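Local coordinates for sporozoite surface protein 2 (Plasmodium vivax, PDB 4HQO) that probably serves as an adhesive receptor on the sporozoite surface in gliding motility, binding a metal ion through its von Willebrand factor A domain, at residues Asp20-Val25 with Asn59-Leu64; Leu24-Gly29 with Met132-Pro137. The protein carries 4 engineered substitutions. One frame throughout, in Å; residues are numbered along the deposited sequence.

Interaction 1 (Asp20-Val25 with Asn59-Leu64); sequences DLYLLV and NLYMNL. With NA (sodium ion), chain G.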
ATOM      1  N   ASP A  20       1.010  -2.070  -1.057  1.00 29.82           N
ATOM      2  CA  ASP A  20       0.100  -3.068  -0.495  1.00 24.97           C
ATOM      3  C   ASP A  20      -0.732  -3.595  -1.652  1.00 29.35           C
ATOM      4  O   ASP A  20      -1.527  -2.856  -2.230  1.00 28.31           O
ATOM      5  CB  ASP A  20      -0.823  -2.459   0.549  1.00 24.29           C
ATOM      6  CG  ASP A  20      -0.113  -2.123   1.833  1.00 34.52           C
ATOM      7  OD1 ASP A  20       0.903  -2.782   2.154  1.00 28.38           O
ATOM      8  OD2 ASP A  20      -0.586  -1.201   2.530  1.00 29.70           O
ATOM      9  N   LEU A  21      -0.521  -4.859  -2.007  1.00 31.19           N
ATOM     10  CA  LEU A  21      -1.118  -5.426  -3.210  1.00 27.26           C
ATOM     11  C   LEU A  21      -2.163  -6.466  -2.827  1.00 27.85           C
ATOM     12  O   LEU A  21      -1.843  -7.496  -2.247  1.00 29.16           O
ATOM     13  CB  LEU A  21      -0.029  -6.048  -4.082  1.00 27.89           C
ATOM     14  CG  LEU A  21      -0.318  -6.332  -5.563  1.00 33.54           C
ATOM     15  CD1 LEU A  21       1.003  -6.513  -6.308  1.00 31.56           C
ATOM     16  CD2 LEU A  21      -1.161  -7.569  -5.733  1.00 35.86           C
ATOM     17  N   TYR A  22      -3.413  -6.174  -3.152  1.00 25.95           N
ATOM     18  CA  TYR A  22      -4.537  -7.011  -2.768  1.00 26.54           C
ATOM     19  C   TYR A  22      -4.925  -7.836  -3.982  1.00 28.76           C
ATOM     20  O   TYR A  22      -5.469  -7.313  -4.945  1.00 29.03           O
ATOM     21  CB  TYR A  22      -5.711  -6.137  -2.307  1.00 25.15           C
ATOM     22  CG  TYR A  22      -5.350  -5.158  -1.204  1.00 31.81           C
ATOM     23  CD1 TYR A  22      -4.891  -3.880  -1.504  1.00 25.95           C
ATOM     24  CD2 TYR A  22      -5.476  -5.511   0.138  1.00 22.39           C
ATOM     25  CE1 TYR A  22      -4.565  -2.982  -0.497  1.00 27.48           C
ATOM     26  CE2 TYR A  22      -5.149  -4.620   1.150  1.00 23.44           C
ATOM     27  CZ  TYR A  22      -4.693  -3.355   0.826  1.00 25.13           C
ATOM     28  OH  TYR A  22      -4.355  -2.464   1.826  1.00 29.80           O
ATOM     29  N   LEU A  23      -4.600  -9.122  -3.952  1.00 24.94           N
ATOM     30  CA  LEU A  23      -4.875 -10.006  -5.075  1.00 26.92           C
ATOM     31  C   LEU A  23      -6.175 -10.754  -4.811  1.00 31.26           C
ATOM     32  O   LEU A  23      -6.243 -11.599  -3.910  1.00 28.53           O
ATOM     33  CB  LEU A  23      -3.714 -10.984  -5.268  1.00 24.55           C
ATOM     34  CG  LEU A  23      -3.750 -11.989  -6.419  1.00 32.60           C
ATOM     35  CD1 LEU A  23      -4.123 -11.317  -7.728  1.00 26.97           C
ATOM     36  CD2 LEU A  23      -2.388 -12.671  -6.543  1.00 29.61           C
ATOM     37  N   LEU A  24      -7.207 -10.423  -5.585  1.00 23.92           N
ATOM     38  CA  LEU A  24      -8.548 -10.987  -5.382  1.00 24.81           C
ATOM     39  C   LEU A  24      -8.820 -11.975  -6.510  1.00 26.06           C
ATOM     40  O   LEU A  24      -8.887 -11.591  -7.684  1.00 29.05           O
ATOM     41  CB  LEU A  24      -9.605  -9.885  -5.391  1.00 20.73           C
ATOM     42  CG  LEU A  24      -9.348  -8.637  -4.533  1.00 33.22           C
ATOM     43  CD1 LEU A  24     -10.541  -7.653  -4.613  1.00 20.91           C
ATOM     44  CD2 LEU A  24      -9.069  -9.024  -3.092  1.00 22.64           C
ATOM     45  N   VAL A  25      -8.945 -13.249  -6.156  1.00 22.61           N
ATOM     46  CA  VAL A  25      -9.007 -14.309  -7.160  1.00 21.24           C
ATOM     47  C   VAL A  25     -10.401 -14.937  -7.215  1.00 24.30           C
ATOM     48  O   VAL A  25     -10.921 -15.423  -6.207  1.00 26.08           O
ATOM     49  CB  VAL A  25      -7.934 -15.402  -6.907  1.00 30.18           C
ATOM     50  CG1 VAL A  25      -7.996 -16.471  -7.990  1.00 24.66           C
ATOM     51  CG2 VAL A  25      -6.533 -14.780  -6.850  1.00 23.44           C
ATOM     52  N   ASN A  59       4.004  -5.859  -0.202  1.00 32.86           N
ATOM     53  CA  ASN A  59       3.361  -6.824   0.691  1.00 26.92           C
ATOM     54  C   ASN A  59       2.091  -7.343   0.028  1.00 34.92           C
ATOM     55  O   ASN A  59       1.241  -6.568  -0.424  1.00 29.13           O
ATOM     56  CB  ASN A  59       2.990  -6.201   2.039  1.00 28.68           C
ATOM     57  CG  ASN A  59       4.197  -5.737   2.848  1.00 34.43           C
ATOM     58  OD1 ASN A  59       5.350  -5.778   2.390  1.00 34.96           O
ATOM     59  ND2 ASN A  59       3.928  -5.275   4.064  1.00 24.41           N
ATOM     60  N   LEU A  60       1.961  -8.658  -0.026  1.00 29.32           N
ATOM     61  CA  LEU A  60       0.849  -9.278  -0.722  1.00 27.26           C
ATOM     62  C   LEU A  60      -0.299  -9.600   0.238  1.00 25.19           C
ATOM     63  O   LEU A  60      -0.076 -10.066   1.353  1.00 29.35           O
ATOM     64  CB  LEU A  60       1.339 -10.554  -1.425  1.00 28.42           C
ATOM     65  CG  LEU A  60       0.319 -11.399  -2.189  1.00 36.48           C
ATOM     66  CD1 LEU A  60      -0.215 -10.628  -3.385  1.00 23.64           C
ATOM     67  CD2 LEU A  60       0.943 -12.741  -2.628  1.00 31.33           C
ATOM     68  N   TYR A  61      -1.520  -9.309  -0.193  1.00 25.54           N
ATOM     69  CA  TYR A  61      -2.721  -9.835   0.448  1.00 20.58           C
ATOM     70  C   TYR A  61      -3.412 -10.696  -0.613  1.00 22.06           C
ATOM     71  O   TYR A  61      -3.339 -10.392  -1.806  1.00 27.23           O
ATOM     72  CB  TYR A  61      -3.634  -8.708   0.948  1.00 23.58           C
ATOM     73  CG  TYR A  61      -5.062  -9.137   1.250  1.00 29.41           C
ATOM     74  CD1 TYR A  61      -6.013  -9.197   0.240  1.00 25.96           C
ATOM     75  CD2 TYR A  61      -5.461  -9.444   2.539  1.00 23.70           C
ATOM     76  CE1 TYR A  61      -7.301  -9.574   0.491  1.00 29.36           C
ATOM     77  CE2 TYR A  61      -6.772  -9.829   2.806  1.00 22.87           C
ATOM     78  CZ  TYR A  61      -7.683  -9.886   1.770  1.00 30.75           C
ATOM     79  OH  TYR A  61      -8.989 -10.251   1.992  1.00 30.09           O
ATOM     80  N   MET A  62      -4.048 -11.784  -0.202  1.00 24.24           N
ATOM     81  CA  MET A  62      -4.714 -12.627  -1.190  1.00 27.78           C
ATOM     82  C   MET A  62      -6.034 -13.164  -0.681  1.00 28.83           C
ATOM     83  O   MET A  62      -6.126 -13.663   0.441  1.00 27.57           O
ATOM     84  CB  MET A  62      -3.803 -13.762  -1.644  1.00 29.32           C
ATOM     85  CG  MET A  62      -4.331 -14.580  -2.822  1.00 27.69           C
ATOM     86  SD  MET A  62      -3.141 -15.915  -3.201  1.00 38.66           S
ATOM     87  CE  MET A  62      -3.540 -16.255  -4.907  1.00 44.48           C
ATOM     88  N   ASN A  63      -7.060 -13.039  -1.519  1.00 27.68           N
ATOM     89  CA  ASN A  63      -8.400 -13.495  -1.183  1.00 23.80           C
ATOM     90  C   ASN A  63      -8.957 -14.326  -2.322  1.00 27.38           C
ATOM     91  O   ASN A  63      -8.834 -13.962  -3.501  1.00 32.20           O
ATOM     92  CB  ASN A  63      -9.336 -12.297  -0.942  1.00 30.25           C
ATOM     93  CG  ASN A  63     -10.605 -12.685  -0.213  1.00 46.65           C
ATOM     94  OD1 ASN A  63     -11.488 -13.340  -0.778  1.00 48.11           O
ATOM     95  ND2 ASN A  63     -10.706 -12.280   1.048  1.00 47.24           N
ATOM     96  N   LEU A  64      -9.596 -15.428  -1.961  1.00 26.06           N
ATOM     97  CA  LEU A  64     -10.263 -16.284  -2.925  1.00 23.13           C
ATOM     98  C   LEU A  64     -11.772 -16.099  -2.775  1.00 27.16           C
ATOM     99  O   LEU A  64     -12.331 -16.348  -1.700  1.00 25.50           O
ATOM    100  CB  LEU A  64      -9.905 -17.742  -2.646  1.00 23.41           C
ATOM    101  CG  LEU A  64     -10.510 -18.787  -3.591  1.00 25.21           C
ATOM    102  CD1 LEU A  64      -9.894 -18.661  -4.973  1.00 26.91           C
ATOM    103  CD2 LEU A  64     -10.272 -20.171  -3.040  1.00 23.99           C
TER
HETATM  104 NA    NA G 305      -9.545 -10.282   4.218  1.00 53.73          NA

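Interaction 2 (Leu24-Gly29 with Met132-Pro137); sequences LVDGSG and MTDGVP. With MG (magnesium ion), chain E.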
ATOM      1  N   LEU A  24      -7.207 -10.423  -5.585  1.00 23.92           N
ATOM      2  CA  LEU A  24      -8.548 -10.987  -5.382  1.00 24.81           C
ATOM      3  C   LEU A  24      -8.820 -11.975  -6.510  1.00 26.06           C
ATOM      4  O   LEU A  24      -8.887 -11.591  -7.684  1.00 29.05           O
ATOM      5  CB  LEU A  24      -9.605  -9.885  -5.391  1.00 20.73           C
ATOM      6  CG  LEU A  24      -9.348  -8.637  -4.533  1.00 33.22           C
ATOM      7  CD1 LEU A  24     -10.541  -7.653  -4.613  1.00 20.91           C
ATOM      8  CD2 LEU A  24      -9.069  -9.024  -3.092  1.00 22.64           C
ATOM      9  N   VAL A  25      -8.945 -13.249  -6.156  1.00 22.61           N
ATOM     10  CA  VAL A  25      -9.007 -14.309  -7.160  1.00 21.24           C
ATOM     11  C   VAL A  25     -10.401 -14.937  -7.215  1.00 24.30           C
ATOM     12  O   VAL A  25     -10.921 -15.423  -6.207  1.00 26.08           O
ATOM     13  CB  VAL A  25      -7.934 -15.402  -6.907  1.00 30.18           C
ATOM     14  CG1 VAL A  25      -7.996 -16.471  -7.990  1.00 24.66           C
ATOM     15  CG2 VAL A  25      -6.533 -14.780  -6.850  1.00 23.44           C
ATOM     16  N   ASP A  26     -11.008 -14.893  -8.394  1.00 29.98           N
ATOM     17  CA  ASP A  26     -12.328 -15.484  -8.625  1.00 30.37           C
ATOM     18  C   ASP A  26     -12.196 -17.013  -8.675  1.00 29.52           C
ATOM     19  O   ASP A  26     -11.572 -17.547  -9.591  1.00 28.33           O
ATOM     20  CB  ASP A  26     -12.850 -14.964  -9.967  1.00 25.56           C
ATOM     21  CG  ASP A  26     -14.321 -15.280 -10.218  1.00 34.45           C
ATOM     22  OD1 ASP A  26     -14.857 -16.278  -9.675  1.00 35.06           O
ATOM     23  OD2 ASP A  26     -14.931 -14.515 -11.003  1.00 28.92           O
ATOM     24  N   GLY A  27     -12.775 -17.716  -7.700  1.00 28.35           N
ATOM     25  CA  GLY A  27     -12.753 -19.176  -7.700  1.00 26.45           C
ATOM     26  C   GLY A  27     -14.130 -19.804  -7.888  1.00 28.51           C
ATOM     27  O   GLY A  27     -14.379 -20.942  -7.467  1.00 30.46           O
ATOM     28  N   SER A  28     -15.036 -19.054  -8.517  1.00 29.79           N
ATOM     29  CA  SER A  28     -16.421 -19.478  -8.695  1.00 30.21           C
ATOM     30  C   SER A  28     -16.579 -20.571  -9.759  1.00 31.15           C
ATOM     31  O   SER A  28     -15.670 -20.837 -10.545  1.00 37.00           O
ATOM     32  CB  SER A  28     -17.291 -18.282  -9.080  1.00 25.72           C
ATOM     33  OG  SER A  28     -17.031 -17.858 -10.412  1.00 31.29           O
ATOM     34  N   GLY A  29     -17.758 -21.176  -9.794  1.00 33.31           N
ATOM     35  CA  GLY A  29     -18.059 -22.229 -10.746  1.00 30.66           C
ATOM     36  C   GLY A  29     -17.922 -21.830 -12.202  1.00 37.11           C
ATOM     37  O   GLY A  29     -17.501 -22.640 -13.018  1.00 39.37           O
ATOM     38  N   MET A 132      -8.853 -10.626 -10.421  1.00 27.86           N
ATOM     39  CA  MET A 132      -8.848 -11.652 -11.462  1.00 34.51           C
ATOM     40  C   MET A 132     -10.217 -12.299 -11.542  1.00 33.08           C
ATOM     41  O   MET A 132     -10.622 -12.987 -10.606  1.00 26.69           O
ATOM     42  CB  MET A 132      -7.805 -12.733 -11.161  1.00 31.46           C
ATOM     43  CG  MET A 132      -6.380 -12.266 -11.258  1.00 51.08           C
ATOM     44  SD  MET A 132      -5.211 -13.544 -10.759  1.00 47.26           S
ATOM     45  CE  MET A 132      -5.716 -14.889 -11.784  1.00 25.51           C
ATOM     46  N   THR A 133     -10.919 -12.104 -12.657  1.00 27.80           N
ATOM     47  CA  THR A 133     -12.301 -12.569 -12.759  1.00 24.63           C
ATOM     48  C   THR A 133     -12.761 -12.747 -14.212  1.00 26.47           C
ATOM     49  O   THR A 133     -12.141 -12.212 -15.131  1.00 33.07           O
ATOM     50  CB  THR A 133     -13.248 -11.592 -12.017  1.00 28.27           C
ATOM     51  OG1 THR A 133     -14.589 -12.103 -12.009  1.00 28.17           O
ATOM     52  CG2 THR A 133     -13.220 -10.212 -12.687  1.00 26.67           C
ATOM     53  N   ASP A 134     -13.833 -13.517 -14.411  1.00 29.81           N
ATOM     54  CA  ASP A 134     -14.523 -13.564 -15.702  1.00 29.84           C
ATOM     55  C   ASP A 134     -15.587 -12.464 -15.804  1.00 27.89           C
ATOM     56  O   ASP A 134     -16.241 -12.307 -16.830  1.00 34.61           O
ATOM     57  CB  ASP A 134     -15.160 -14.939 -15.958  1.00 30.33           C
ATOM     58  CG  ASP A 134     -16.273 -15.276 -14.972  1.00 36.01           C
ATOM     59  OD1 ASP A 134     -16.607 -14.446 -14.090  1.00 38.77           O
ATOM     60  OD2 ASP A 134     -16.824 -16.391 -15.091  1.00 41.40           O
ATOM     61  N   GLY A 135     -15.776 -11.726 -14.722  1.00 29.73           N
ATOM     62  CA  GLY A 135     -16.622 -10.549 -14.768  1.00 36.05           C
ATOM     63  C   GLY A 135     -18.111 -10.826 -14.680  1.00 36.74           C
ATOM     64  O   GLY A 135     -18.907 -10.106 -15.282  1.00 35.98           O
ATOM     65  N   VAL A 136     -18.481 -11.867 -13.934  1.00 29.86           N
ATOM     66  CA  VAL A 136     -19.888 -12.192 -13.678  1.00 33.99           C
ATOM     67  C   VAL A 136     -20.142 -12.265 -12.164  1.00 32.32           C
ATOM     68  O   VAL A 136     -20.190 -13.353 -11.584  1.00 36.92           O
ATOM     69  CB  VAL A 136     -20.287 -13.536 -14.334  1.00 39.41           C
ATOM     70  CG1 VAL A 136     -21.810 -13.679 -14.360  1.00 36.06           C
ATOM     71  CG2 VAL A 136     -19.737 -13.622 -15.752  1.00 37.17           C
ATOM     72  N   PRO A 137     -20.260 -11.097 -11.507  1.00 33.18           N
ATOM     73  CA  PRO A 137     -20.459 -11.091 -10.052  1.00 27.95           C
ATOM     74  C   PRO A 137     -21.899 -11.435  -9.669  1.00 31.35           C
ATOM     75  O   PRO A 137     -22.792 -11.446 -10.525  1.00 30.60           O
ATOM     76  CB  PRO A 137     -20.140  -9.639  -9.664  1.00 27.52           C
ATOM     77  CG  PRO A 137     -20.527  -8.849 -10.886  1.00 35.25           C
ATOM     78  CD  PRO A 137     -20.131  -9.735 -12.056  1.00 36.56           C
TER
HETATM   79 MG    MG E 301     -18.913 -16.954 -11.357  1.00 56.81          MG
HETATM   80  O   HOH W   1     -17.534 -15.331 -11.727  1.00 36.80           O
HETATM   81  O   HOH W   2     -20.811 -16.221 -11.973  1.00 47.78           O
HETATM   82  O   HOH W   3     -20.103 -18.755 -11.033  1.00 36.68           O

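Interaction 1 (Asp20-Val25 with Asn59-Leu64)
Asp20-Val25 and Asn59-Leu64 run side by side as parallel strands. The short axes come within 4.6 Å and are inclined by 19°. Five backbone hydrogen bonds join them. Leu21, Leu23 and Val25 each donate N-H to the other strand, and the carbonyls of Leu21 and Leu23 accept from Tyr61 and Asn63. Side chains alternate between the two faces of the sheet. On one face Leu21 CD2 meets Leu60 CD1 at 4.0 Å. Further along, the extended chain of Met62 runs beside Leu23, and its CE reaches Val25 CG2 at 3.9 Å. Leu44 of helix 33-49 covers this end. The other face holds the tyrosines. CG of Tyr61 is anti to its backbone N (chi1 163°), and its CD1 meets the edge of the Tyr22 ring at CD2, 3.7 Å away. The ring planes are 56° apart, and His115 packs edge-to-face with both rings. Leu24 CD2 reaches the edge of the Tyr61 ring at CE1. Asn63 ND2 donates to Tyr61 OH at 2.8 Å. The same OH binds the sodium ion at 2.3 Å, and the ion lies in the ring plane; Glu71 is also a ligand. The contact is therefore apolar on the face of Leu21, Leu23, Val25 and Met62. The tyrosine face adds buried polar groups: Asp20 is salt-bridged to Arg122, Tyr22 OH hydrogen-bonds Gln127, and Asn63 helps to position the metal-bound hydroxyl.

Interaction 2 (Leu24-Gly29 with Met132-Pro137)
Asp26 OD2 accepts from Thr133 OG1 at 2.6 Å through its anti lone pair, the lone pair directed away from OD1. Water 1, a ligand of the magnesium ion, lies 2.8 Å from OD2. The other oxygen, OD1, takes both the N-H and the hydroxyl of Ser28. The N-H bond closes an Asx turn, and the hydroxyl comes in on the syn side. Asp26 CG lies anti to the backbone N (chi1 -169°), which carries the carboxylate across to Thr133. Ser28 OG in turn binds the magnesium ion at 2.3 Å. Asp134 OD1 stands 3.5 Å from Asp26 OD2. Water 1 is close to both, with more acceptors in reach than protons, and may ease the repulsion. Asp134 OD2 is hydrogen-bonded to Ser30 OG. Thr133 OG1 accepts from Gly135 N in an ST turn, and Asp134 OD1 accepts from Val136 N in an Asx turn. Ser28, Ser30, Thr103 and waters are the direct ligands, with Asp26 and Asp134 behind them as second shell. Asp26, Ser28 and Ser30 fit the DxSxS motif of the metal ion-dependent adhesion site. Leu24 O accepts from Met132 N, and Asp26 N donates to Met132 O, which pairs strands 19-26 and 126-133 in parallel. Met132 packs against helix 33-49, on Val40, Met43 and Leu44, and Leu24 and Thr133 touch helix 105-117.

In the fold
Both interactions use strand 19-26, which has strand 58-65 on one side and strand 126-133 on the other. Interaction 1 pairs most of two neighbouring strands within the beta-alpha-beta unit completed by helix 33-49. Interaction 2 begins where the strands end and continues into the loops that follow them. Their centres lie 14 Å apart, and Leu24 and Val25 belong to both. Leu23 CD1 also packs on Met132 SD at 3.9 Å, so the apolar layer runs on from one to the other. Both contacts are buried, but interaction 1 is mostly apolar and backbone-bonded, with sodium on one face. Interaction 2 is polar and supplies part of the magnesium site at the strand ends.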